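Long-range contact in beta-lactamase-like protein (Novosphingobium pentaromativorans US6-1, PDB 6AUF), which probably hydrolyses beta-lactam antibiotics as a dizinc metallo-beta-lactamase of the B3 subclass: residues V136-K141 / V158-V163. Numbering follows the deposited sequence.
Sequences VLESGK and VHVARV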
ATOM      1  N   VAL A 136       9.070  13.445   1.663  1.00 67.07           N
ATOM      2  CA  VAL A 136       9.841  12.222   1.897  1.00 67.09           C
ATOM      3  C   VAL A 136      10.242  11.582   0.572  1.00 60.89           C
ATOM      4  O   VAL A 136      11.416  11.279   0.339  1.00 67.80           O
ATOM      5  CB  VAL A 136       9.045  11.238   2.773  1.00 60.84           C
ATOM      6  CG1 VAL A 136       9.720   9.875   2.771  1.00 52.05           C
ATOM      7  CG2 VAL A 136       8.888  11.782   4.207  1.00 51.53           C
ATOM      8  N   LEU A 137       9.269  11.373  -0.317  1.00 66.30           N
ATOM      9  CA  LEU A 137       9.543  10.737  -1.606  1.00 70.51           C
ATOM     10  C   LEU A 137      10.675  11.430  -2.362  1.00 74.05           C
ATOM     11  O   LEU A 137      11.536  10.766  -2.943  1.00 83.26           O
ATOM     12  CB  LEU A 137       8.271  10.725  -2.453  1.00 63.72           C
ATOM     13  CG  LEU A 137       7.559   9.388  -2.563  1.00 61.69           C
ATOM     14  CD1 LEU A 137       7.800   8.589  -1.309  1.00 62.81           C
ATOM     15  CD2 LEU A 137       6.077   9.596  -2.807  1.00 60.67           C
ATOM     16  N   GLU A 138      10.687  12.761  -2.373  1.00 70.96           N
ATOM     17  CA  GLU A 138      11.700  13.493  -3.122  1.00 73.54           C
ATOM     18  C   GLU A 138      13.006  13.651  -2.352  1.00 74.25           C
ATOM     19  O   GLU A 138      13.977  14.181  -2.904  1.00 71.30           O
ATOM     20  CB  GLU A 138      11.146  14.859  -3.552  1.00 59.82           C
ATOM     21  CG  GLU A 138      10.024  14.731  -4.579  1.00 67.14           C
ATOM     22  CD  GLU A 138       9.604  16.046  -5.209  1.00 77.79           C
ATOM     23  OE1 GLU A 138       9.721  17.101  -4.550  1.00 81.85           O
ATOM     24  OE2 GLU A 138       9.142  16.022  -6.370  1.00 81.94           O
ATOM     25  N   SER A 139      13.064  13.182  -1.107  1.00 75.02           N
ATOM     26  CA  SER A 139      14.275  13.252  -0.306  1.00 78.02           C
ATOM     27  C   SER A 139      14.746  11.900   0.201  1.00 81.64           C
ATOM     28  O   SER A 139      15.913  11.782   0.581  1.00 79.41           O
ATOM     29  CB  SER A 139      14.071  14.177   0.905  1.00 78.66           C
ATOM     30  OG  SER A 139      13.308  13.530   1.911  1.00 77.61           O
ATOM     31  N   GLY A 140      13.883  10.885   0.216  1.00 81.54           N
ATOM     32  CA  GLY A 140      14.231   9.576   0.719  1.00 83.42           C
ATOM     33  C   GLY A 140      14.236   9.446   2.224  1.00 87.25           C
ATOM     34  O   GLY A 140      14.178   8.318   2.731  1.00 88.25           O
ATOM     35  N   LYS A 141      14.301  10.584   2.969  1.00 82.22           N
ATOM     36  CA  LYS A 141      14.313  10.619   4.429  1.00 83.41           C
ATOM     37  C   LYS A 141      12.892  10.678   4.981  1.00 81.15           C
ATOM     38  O   LYS A 141      12.084  11.495   4.518  1.00 73.99           O
ATOM     39  CB  LYS A 141      15.093  11.820   4.936  1.00 97.79           C
ATOM     40  CG  LYS A 141      14.832  12.132   6.405  1.00104.26           C
ATOM     41  CD  LYS A 141      15.513  13.420   6.821  1.00106.79           C
ATOM     42  CE  LYS A 141      15.747  13.448   8.317  1.00106.30           C
ATOM     43  NZ  LYS A 141      16.822  14.412   8.669  1.00111.00           N
ATOM     44  N   VAL A 158      13.260  10.183  -5.441  1.00 80.30           N
ATOM     45  CA  VAL A 158      12.583  10.201  -6.730  1.00 75.14           C
ATOM     46  C   VAL A 158      11.941  11.573  -6.882  1.00 86.72           C
ATOM     47  O   VAL A 158      11.686  12.268  -5.896  1.00 93.25           O
ATOM     48  CB  VAL A 158      11.518   9.085  -6.817  1.00 68.86           C
ATOM     49  CG1 VAL A 158      10.132   9.683  -6.840  1.00 67.34           C
ATOM     50  CG2 VAL A 158      11.751   8.209  -8.029  1.00 77.00           C
ATOM     51  N   HIS A 159      11.677  11.974  -8.127  1.00 80.60           N
ATOM     52  CA  HIS A 159      10.929  13.199  -8.387  1.00 74.35           C
ATOM     53  C   HIS A 159       9.459  12.863  -8.596  1.00 83.68           C
ATOM     54  O   HIS A 159       9.126  11.974  -9.390  1.00 87.29           O
ATOM     55  CB  HIS A 159      11.459  13.953  -9.602  1.00 73.51           C
ATOM     56  CG  HIS A 159      10.679  15.191  -9.920  1.00 93.42           C
ATOM     57  ND1 HIS A 159      10.380  16.146  -8.970  1.00 98.89           N
ATOM     58  CD2 HIS A 159      10.122  15.626 -11.075  1.00 99.15           C
ATOM     59  CE1 HIS A 159       9.675  17.114  -9.527  1.00100.06           C
ATOM     60  NE2 HIS A 159       9.506  16.824 -10.803  1.00100.42           N
ATOM     61  N   VAL A 160       8.586  13.578  -7.885  1.00 75.10           N
ATOM     62  CA  VAL A 160       7.143  13.404  -8.001  1.00 67.08           C
ATOM     63  C   VAL A 160       6.648  14.292  -9.138  1.00 80.90           C
ATOM     64  O   VAL A 160       6.690  15.524  -9.043  1.00 87.80           O
ATOM     65  CB  VAL A 160       6.433  13.734  -6.687  1.00 66.42           C
ATOM     66  CG1 VAL A 160       4.929  13.749  -6.891  1.00 69.59           C
ATOM     67  CG2 VAL A 160       6.810  12.718  -5.622  1.00 69.78           C
ATOM     68  N   ALA A 161       6.166  13.660 -10.211  1.00 80.85           N
ATOM     69  CA  ALA A 161       5.759  14.387 -11.409  1.00 83.83           C
ATOM     70  C   ALA A 161       4.398  15.038 -11.230  1.00 82.70           C
ATOM     71  O   ALA A 161       4.197  16.195 -11.615  1.00 86.51           O
ATOM     72  CB  ALA A 161       5.736  13.443 -12.610  1.00 89.91           C
ATOM     73  N   ARG A 162       3.446  14.304 -10.659  1.00 74.90           N
ATOM     74  CA  ARG A 162       2.126  14.836 -10.351  1.00 71.54           C
ATOM     75  C   ARG A 162       1.885  14.714  -8.857  1.00 67.30           C
ATOM     76  O   ARG A 162       1.869  13.605  -8.309  1.00 64.68           O
ATOM     77  CB  ARG A 162       1.020  14.110 -11.122  1.00 68.57           C
ATOM     78  CG  ARG A 162      -0.317  14.808 -10.951  1.00 63.08           C
ATOM     79  CD  ARG A 162      -1.506  14.073 -11.532  1.00 62.50           C
ATOM     80  NE  ARG A 162      -2.731  14.720 -11.076  1.00 68.09           N
ATOM     81  CZ  ARG A 162      -3.927  14.152 -11.025  1.00 72.17           C
ATOM     82  NH1 ARG A 162      -4.969  14.849 -10.569  1.00 77.27           N
ATOM     83  NH2 ARG A 162      -4.082  12.896 -11.413  1.00 64.04           N
ATOM     84  N   VAL A 163       1.688  15.836  -8.196  1.00 68.14           N
ATOM     85  CA  VAL A 163       1.444  15.815  -6.764  1.00 68.51           C
ATOM     86  C   VAL A 163      -0.044  16.029  -6.519  1.00 67.02           C
ATOM     87  O   VAL A 163      -0.664  16.926  -7.106  1.00 68.46           O
ATOM     88  CB  VAL A 163       2.325  16.843  -6.041  1.00 60.08           C
ATOM     89  CG1 VAL A 163       2.969  17.764  -7.055  1.00 67.68           C
ATOM     90  CG2 VAL A 163       1.542  17.561  -4.979  1.00 53.23           C
TER
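Glu138 lays its side chain alongside the backbone of Val158-Val160 and brings one carboxylate oxygen to two donors. CG stands anti to the carbonyl carbon (chi1 -67°) and the chain runs on extended, so OE2 reaches Val160 N at 2.9 Å through its anti lone pair, in a fairly straight bond (158° at the hydrogen). The same OE2 receives a weak, bent bond from His159 ND1, also at 2.9 Å; the two side chains run side by side, pointing the same way, with carboxylate and ring planes 23° apart. OE1 forms a salt bridge with Arg134, one helical turn back, so partners on both oxygens fix the turn of the carboxylate. Nearer the main chain, Val158 N donates to Leu137 O at 3.1 Å, in the carbonyl plane, and Glu138 CA makes a CA-H...O contact with Val158 O at 3.0 Å. On the apolar side, Val160 CG2, anti to its own carbonyl carbon, meets Leu137 CB at 4.0 Å and also lies against Glu138 CG. This pairing ties the C-terminal end of helix 131-139 to the approach to edge strand 162-164, within a beta-alpha-beta unit begun by strand 126-130. Leu137 packs on Ala129 of that strand and on Glu108, while Val158 touches Ile127 of the same strand and Ile116, Ala117 and Gln120 of helix 116-121.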